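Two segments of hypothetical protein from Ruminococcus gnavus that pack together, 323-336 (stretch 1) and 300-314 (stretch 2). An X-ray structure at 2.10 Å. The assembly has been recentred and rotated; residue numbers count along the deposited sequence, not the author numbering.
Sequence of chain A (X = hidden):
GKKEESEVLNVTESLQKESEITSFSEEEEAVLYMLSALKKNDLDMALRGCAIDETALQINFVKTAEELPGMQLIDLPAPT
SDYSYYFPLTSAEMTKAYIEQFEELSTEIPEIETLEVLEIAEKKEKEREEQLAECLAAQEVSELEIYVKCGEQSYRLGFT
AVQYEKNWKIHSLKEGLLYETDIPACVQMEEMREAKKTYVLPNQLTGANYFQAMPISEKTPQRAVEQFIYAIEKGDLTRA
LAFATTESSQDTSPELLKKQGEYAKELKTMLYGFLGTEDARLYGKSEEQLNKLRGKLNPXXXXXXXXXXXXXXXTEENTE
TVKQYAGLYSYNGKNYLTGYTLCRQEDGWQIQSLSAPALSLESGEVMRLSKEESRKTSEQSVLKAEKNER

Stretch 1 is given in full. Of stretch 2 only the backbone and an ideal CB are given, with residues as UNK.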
# COMPACT_ATOMS: atom_id res chain seq x y z
N LYS A 323 3.05 25.28 -7.19
CA LYS A 323 2.16 25.69 -8.26
C LYS A 323 1.10 24.64 -8.60
O LYS A 323 1.38 23.44 -8.61
CB LYS A 323 2.98 26.03 -9.50
CG LYS A 323 3.95 27.17 -9.24
CD LYS A 323 4.56 27.72 -10.51
CE LYS A 323 5.49 28.89 -10.18
NZ LYS A 323 4.76 30.11 -9.71
N GLN A 324 -0.11 25.11 -8.89
CA GLN A 324 -1.20 24.23 -9.27
C GLN A 324 -1.39 24.22 -10.79
O GLN A 324 -1.35 25.26 -11.46
CB GLN A 324 -2.49 24.65 -8.59
CG GLN A 324 -2.54 24.28 -7.13
CD GLN A 324 -3.79 24.80 -6.46
OE1 GLN A 324 -4.91 24.40 -6.80
NE2 GLN A 324 -3.62 25.67 -5.48
N TYR A 325 -1.62 23.02 -11.30
CA TYR A 325 -1.76 22.81 -12.72
C TYR A 325 -2.94 21.87 -12.96
O TYR A 325 -3.21 21.00 -12.13
CB TYR A 325 -0.45 22.19 -13.28
CG TYR A 325 0.63 23.22 -13.56
CD1 TYR A 325 1.47 23.69 -12.55
CD2 TYR A 325 0.79 23.74 -14.85
CE1 TYR A 325 2.44 24.65 -12.82
CE2 TYR A 325 1.75 24.69 -15.12
CZ TYR A 325 2.57 25.15 -14.10
OH TYR A 325 3.53 26.10 -14.39
N ALA A 326 -3.62 22.05 -14.09
CA ALA A 326 -4.68 21.15 -14.52
C ALA A 326 -4.19 20.26 -15.64
O ALA A 326 -3.50 20.71 -16.54
CB ALA A 326 -5.89 21.95 -14.99
N GLY A 327 -4.52 18.98 -15.56
CA GLY A 327 -4.25 18.02 -16.63
C GLY A 327 -5.52 17.84 -17.44
O GLY A 327 -6.60 17.65 -16.87
N LEU A 328 -5.42 17.96 -18.76
CA LEU A 328 -6.53 17.67 -19.67
C LEU A 328 -6.18 16.42 -20.46
O LEU A 328 -5.08 16.34 -21.02
CB LEU A 328 -6.78 18.86 -20.61
CG LEU A 328 -7.86 18.69 -21.67
CD1 LEU A 328 -9.22 18.55 -21.02
CD2 LEU A 328 -7.85 19.86 -22.65
N TYR A 329 -7.09 15.44 -20.47
CA TYR A 329 -6.77 14.10 -20.96
C TYR A 329 -7.74 13.61 -22.02
O TYR A 329 -8.86 14.09 -22.13
CB TYR A 329 -6.83 13.07 -19.82
CG TYR A 329 -5.99 13.37 -18.59
CD1 TYR A 329 -6.43 14.30 -17.65
CD2 TYR A 329 -4.80 12.71 -18.35
CE1 TYR A 329 -5.69 14.57 -16.54
CE2 TYR A 329 -4.05 12.96 -17.22
CZ TYR A 329 -4.50 13.90 -16.31
OH TYR A 329 -3.79 14.19 -15.18
N SER A 330 -7.27 12.62 -22.78
CA SER A 330 -8.14 11.69 -23.48
C SER A 330 -7.79 10.31 -22.94
O SER A 330 -6.67 9.83 -23.12
CB SER A 330 -7.91 11.73 -25.00
OG SER A 330 -8.54 10.63 -25.65
N TYR A 331 -8.75 9.70 -22.26
CA TYR A 331 -8.63 8.31 -21.85
C TYR A 331 -9.49 7.49 -22.79
O TYR A 331 -10.71 7.47 -22.65
CB TYR A 331 -9.12 8.09 -20.41
CG TYR A 331 -9.13 6.61 -20.03
CD1 TYR A 331 -7.93 5.93 -19.83
CD2 TYR A 331 -10.31 5.89 -19.91
CE1 TYR A 331 -7.91 4.59 -19.50
CE2 TYR A 331 -10.30 4.54 -19.58
CZ TYR A 331 -9.09 3.90 -19.37
OH TYR A 331 -9.04 2.55 -19.06
N ASN A 332 -8.85 6.84 -23.75
CA ASN A 332 -9.55 6.06 -24.78
C ASN A 332 -10.69 6.83 -25.43
O ASN A 332 -11.77 6.29 -25.70
CB ASN A 332 -10.04 4.73 -24.21
CG ASN A 332 -8.90 3.83 -23.80
OD1 ASN A 332 -8.55 2.87 -24.51
ND2 ASN A 332 -8.26 4.16 -22.68
N GLY A 333 -10.43 8.11 -25.69
CA GLY A 333 -11.34 8.96 -26.44
C GLY A 333 -12.32 9.74 -25.59
O GLY A 333 -13.06 10.56 -26.12
N LYS A 334 -12.36 9.47 -24.29
CA LYS A 334 -13.18 10.25 -23.38
C LYS A 334 -12.28 11.23 -22.66
O LYS A 334 -11.17 10.87 -22.27
CB LYS A 334 -13.93 9.36 -22.39
CG LYS A 334 -14.96 8.48 -23.09
CD LYS A 334 -15.92 7.80 -22.12
CE LYS A 334 -17.12 7.24 -22.86
NZ LYS A 334 -18.15 6.70 -21.94
N ASN A 335 -12.76 12.46 -22.52
CA ASN A 335 -11.97 13.57 -21.99
C ASN A 335 -12.24 13.83 -20.53
O ASN A 335 -13.40 13.85 -20.10
CB ASN A 335 -12.27 14.84 -22.78
CG ASN A 335 -11.98 14.68 -24.24
OD1 ASN A 335 -12.87 14.81 -25.08
ND2 ASN A 335 -10.73 14.35 -24.55
N TYR A 336 -11.16 14.04 -19.79
CA TYR A 336 -11.23 14.29 -18.36
C TYR A 336 -10.32 15.45 -17.98
O TYR A 336 -9.42 15.84 -18.73
CB TYR A 336 -10.80 13.05 -17.58
CG TYR A 336 -11.71 11.86 -17.78
CD1 TYR A 336 -11.53 10.99 -18.86
CD2 TYR A 336 -12.77 11.62 -16.91
CE1 TYR A 336 -12.37 9.91 -19.05
CE2 TYR A 336 -13.62 10.54 -17.10
CZ TYR A 336 -13.42 9.69 -18.17
OH TYR A 336 -14.25 8.62 -18.37
N UNK A 300 -5.27 -2.52 -18.95
CA UNK A 300 -4.63 -2.66 -20.27
C UNK A 300 -4.82 -1.44 -21.18
O UNK A 300 -4.05 -1.26 -22.12
CB UNK A 300 -5.18 -3.90 -20.98
N UNK A 301 -5.84 -0.63 -20.91
CA UNK A 301 -6.12 0.55 -21.75
C UNK A 301 -5.49 1.85 -21.25
O UNK A 301 -5.66 2.91 -21.88
CB UNK A 301 -7.63 0.75 -21.85
N UNK A 302 -4.74 1.76 -20.14
CA UNK A 302 -3.95 2.87 -19.65
C UNK A 302 -2.90 3.31 -20.66
O UNK A 302 -2.41 4.44 -20.61
CB UNK A 302 -3.28 2.49 -18.33
N UNK A 303 -2.55 2.43 -21.59
CA UNK A 303 -1.63 2.82 -22.65
C UNK A 303 -2.26 3.89 -23.56
O UNK A 303 -1.55 4.56 -24.31
CB UNK A 303 -1.22 1.59 -23.47
N UNK A 304 -3.57 4.06 -23.50
CA UNK A 304 -4.25 5.11 -24.25
C UNK A 304 -4.79 6.20 -23.34
O UNK A 304 -5.71 6.91 -23.70
CB UNK A 304 -5.39 4.51 -25.08
N UNK A 305 -4.20 6.34 -22.16
CA UNK A 305 -4.41 7.54 -21.39
C UNK A 305 -3.43 8.58 -21.91
O UNK A 305 -2.22 8.44 -21.72
CB UNK A 305 -4.23 7.29 -19.89
N UNK A 306 -3.97 9.60 -22.59
CA UNK A 306 -3.18 10.66 -23.17
C UNK A 306 -3.47 11.99 -22.53
O UNK A 306 -4.61 12.36 -22.27
CB UNK A 306 -3.43 10.74 -24.68
N UNK A 307 -2.39 12.73 -22.32
CA UNK A 307 -2.47 14.09 -21.88
C UNK A 307 -2.63 14.99 -23.14
O UNK A 307 -1.83 14.93 -24.06
CB UNK A 307 -1.24 14.46 -21.06
N UNK A 308 -3.69 15.78 -23.20
CA UNK A 308 -3.85 16.75 -24.28
C UNK A 308 -3.06 18.03 -23.95
O UNK A 308 -2.42 18.62 -24.82
CB UNK A 308 -5.33 17.07 -24.50
N UNK A 309 -3.12 18.45 -22.70
CA UNK A 309 -2.51 19.69 -22.26
C UNK A 309 -2.32 19.71 -20.74
O UNK A 309 -3.16 19.20 -20.00
CB UNK A 309 -3.36 20.88 -22.70
N UNK A 310 -1.21 20.28 -20.29
CA UNK A 310 -0.98 20.60 -18.89
C UNK A 310 -1.06 22.12 -18.72
O UNK A 310 -0.23 22.85 -19.26
CB UNK A 310 0.37 20.06 -18.42
N UNK A 311 -2.07 22.61 -18.00
CA UNK A 311 -2.42 24.03 -18.04
C UNK A 311 -2.26 24.69 -16.68
O UNK A 311 -2.85 24.21 -15.71
CB UNK A 311 -3.86 24.21 -18.53
N UNK A 312 -1.51 25.80 -16.61
CA UNK A 312 -1.31 26.42 -15.31
C UNK A 312 -2.60 27.00 -14.77
O UNK A 312 -3.40 27.62 -15.51
CB UNK A 312 -0.24 27.51 -15.40
N UNK A 313 -2.81 26.82 -13.47
CA UNK A 313 -3.92 27.46 -12.78
C UNK A 313 -3.42 28.74 -12.12
O UNK A 313 -2.43 28.73 -11.40
CB UNK A 313 -4.54 26.52 -11.75
N UNK A 314 -4.10 29.85 -12.37
CA UNK A 314 -3.75 31.09 -11.72
C UNK A 314 -4.50 31.20 -10.40
O UNK A 314 -5.72 31.26 -10.39
CB UNK A 314 -4.06 32.28 -12.63

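Stretch 2 lies antiparallel to the strand 323-331; positions 305 to 307 and 309 to 312 alternate between the face carrying Tyr-325, Tyr-329 and Tyr-331 and the face carrying Ala-326, Leu-328 and Ser-330, with the bulge at 308 interrupting the pattern.

Position 300 points away, so almost anything fits; it is Glu-300. At 301 the CB heads toward Asn-332 and the Tyr-331 hydroxyl, but many side chains could turn outward. Tyr-301 does so, while its backbone works: Asn-332 ND2 donates to Tyr-301 O (3.0 Å), and a water joins Tyr-301 N to Tyr-331 OH. Position 302 points away, yet a long flexible chain could curl back to the Tyr-331 ring. Met-302, a selenomethionine, does this, with CE 3.6 Å from Tyr-331 CE1. Position 303 points away and is Val-303.

At 304 the CB sits beside Asn-332 OD1, and polar or aromatic residues would serve. Tyr-304 leads its ring away, and its O accepts from Asn-332 N (3.1 Å).

Position 305 faces the tyrosines, where a branched aliphatic suits; Leu-305 places CD1 3.7 Å from Tyr-331 CB and 3.9 Å from Tyr-329 CD2. Position 306, on the Ser-330 face, meets no charge there and tolerates small or polar groups. Asp-306 contributes chiefly its backbone, paired both ways with Ser-330.

The CB of 307 points to the face carrying Tyr-329, and an aliphatic chain of some length can bring its end to that ring. Leu-307 lays CD1 over the ring face, 3.7 Å from its centroid, a CH-pi contact.

The phi/psi of -83/-41° at 308 breaks the strand pattern: this is the bulge, and its CB points toward stretch 1 near Leu-328 O. An aliphatic chain could spread over Leu-328 and Ser-330. Ile-308 sets CG2 4.1 Å from Leu-328 CD2 and CD1 3.6 Å from Asn-335 ND2. Leu-328 O accepts from Ile-308 N (2.6 Å).

Position 309 starts near Leu-328 CB, so a long chain with an aliphatic stem fits; Lys-309 extends away, its NZ bonds elsewhere in the structure, and its N donates weakly to Leu-328 O (3.3 Å).

At 310, beside Tyr-325 and Gly-327, a beta-branched residue suits: Val-310 CG1 lies 3.9 Å from Tyr-325 CD2. Position 311 shares Ala-326's face, where many aliphatic chains would do; Ile-311 exchanges two backbone hydrogen bonds with Ala-326.

At the non-hydrogen-bonded site 312, stretch 1 calls for no N-H, and phi is -67°, so proline is possible; Pro-312 CB packs 3.6 Å from Tyr-325 CE2. Position 313 points toward Gln-324 and Ala-326, suiting an aliphatic; Ile-313 CD1 reaches Ala-326 CB (4.2 Å). Position 314 points away; Glu-314 bonds elsewhere.

Stretch 2, residues 300-314: EYMVYLDLIKVIPIE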
# COMPACT_ATOMS: atom_id res chain seq x y z
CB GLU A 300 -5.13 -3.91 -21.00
CG GLU A 300 -6.56 -3.75 -21.51
CD GLU A 300 -7.16 -5.02 -22.10
OE1 GLU A 300 -6.41 -5.97 -22.44
OE2 GLU A 300 -8.40 -5.05 -22.22
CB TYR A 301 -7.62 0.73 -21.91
CG TYR A 301 -8.29 -0.43 -22.61
CD1 TYR A 301 -8.00 -0.72 -23.94
CD2 TYR A 301 -9.22 -1.23 -21.95
CE1 TYR A 301 -8.61 -1.77 -24.59
CE2 TYR A 301 -9.85 -2.28 -22.61
CZ TYR A 301 -9.54 -2.55 -23.93
OH TYR A 301 -10.14 -3.59 -24.61
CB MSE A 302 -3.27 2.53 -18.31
CG MSE A 302 -4.28 2.41 -17.18
SE MSE A 302 -5.12 4.17 -16.86
CE MSE A 302 -6.82 3.43 -16.23
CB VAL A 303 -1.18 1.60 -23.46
CG1 VAL A 303 -2.30 1.04 -24.30
CG2 VAL A 303 -0.01 1.97 -24.34
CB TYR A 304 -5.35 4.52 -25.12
CG TYR A 304 -4.81 3.52 -26.12
CD1 TYR A 304 -3.84 3.91 -27.05
CD2 TYR A 304 -5.26 2.21 -26.15
CE1 TYR A 304 -3.33 3.01 -27.96
CE2 TYR A 304 -4.76 1.30 -27.07
CZ TYR A 304 -3.79 1.72 -27.97
OH TYR A 304 -3.28 0.83 -28.88
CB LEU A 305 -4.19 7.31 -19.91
CG LEU A 305 -4.32 8.57 -19.07
CD1 LEU A 305 -5.77 8.97 -19.01
CD2 LEU A 305 -3.75 8.34 -17.69
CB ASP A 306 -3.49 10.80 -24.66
CG ASP A 306 -2.73 9.80 -25.50
OD1 ASP A 306 -1.49 9.76 -25.38
OD2 ASP A 306 -3.38 9.07 -26.29
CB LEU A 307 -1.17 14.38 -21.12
CG LEU A 307 -1.12 15.38 -19.98
CD1 LEU A 307 -2.17 15.13 -18.91
CD2 LEU A 307 0.28 15.29 -19.40
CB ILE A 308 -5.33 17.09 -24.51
CG1 ILE A 308 -6.08 15.85 -25.01
CG2 ILE A 308 -5.48 18.22 -25.53
CD1 ILE A 308 -7.58 15.96 -24.86
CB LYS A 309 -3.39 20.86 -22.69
CG LYS A 309 -2.63 22.15 -22.90
CD LYS A 309 -3.41 23.08 -23.81
CE LYS A 309 -2.76 24.44 -23.96
NZ LYS A 309 -3.63 25.29 -24.81
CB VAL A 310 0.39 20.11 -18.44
CG1 VAL A 310 0.62 20.43 -16.96
CG2 VAL A 310 0.49 18.61 -18.71
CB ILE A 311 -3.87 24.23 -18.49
CG1 ILE A 311 -4.14 23.45 -19.78
CG2 ILE A 311 -4.15 25.71 -18.70
CD1 ILE A 311 -5.61 23.36 -20.12
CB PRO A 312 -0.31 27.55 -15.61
CG PRO A 312 -0.58 27.90 -17.04
CD PRO A 312 -0.90 26.59 -17.70
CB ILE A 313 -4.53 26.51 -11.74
CG1 ILE A 313 -5.05 25.24 -12.43
CG2 ILE A 313 -5.63 27.18 -10.94
CD1 ILE A 313 -5.40 24.13 -11.46
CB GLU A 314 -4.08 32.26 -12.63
CG GLU A 314 -3.79 33.62 -12.01
CD GLU A 314 -3.89 34.74 -13.01
OE1 GLU A 314 -3.24 34.65 -14.08
OE2 GLU A 314 -4.63 35.70 -12.73
O HOH W 1 -7.71 0.27 -18.77
O HOH W 2 0.01 27.57 -11.91
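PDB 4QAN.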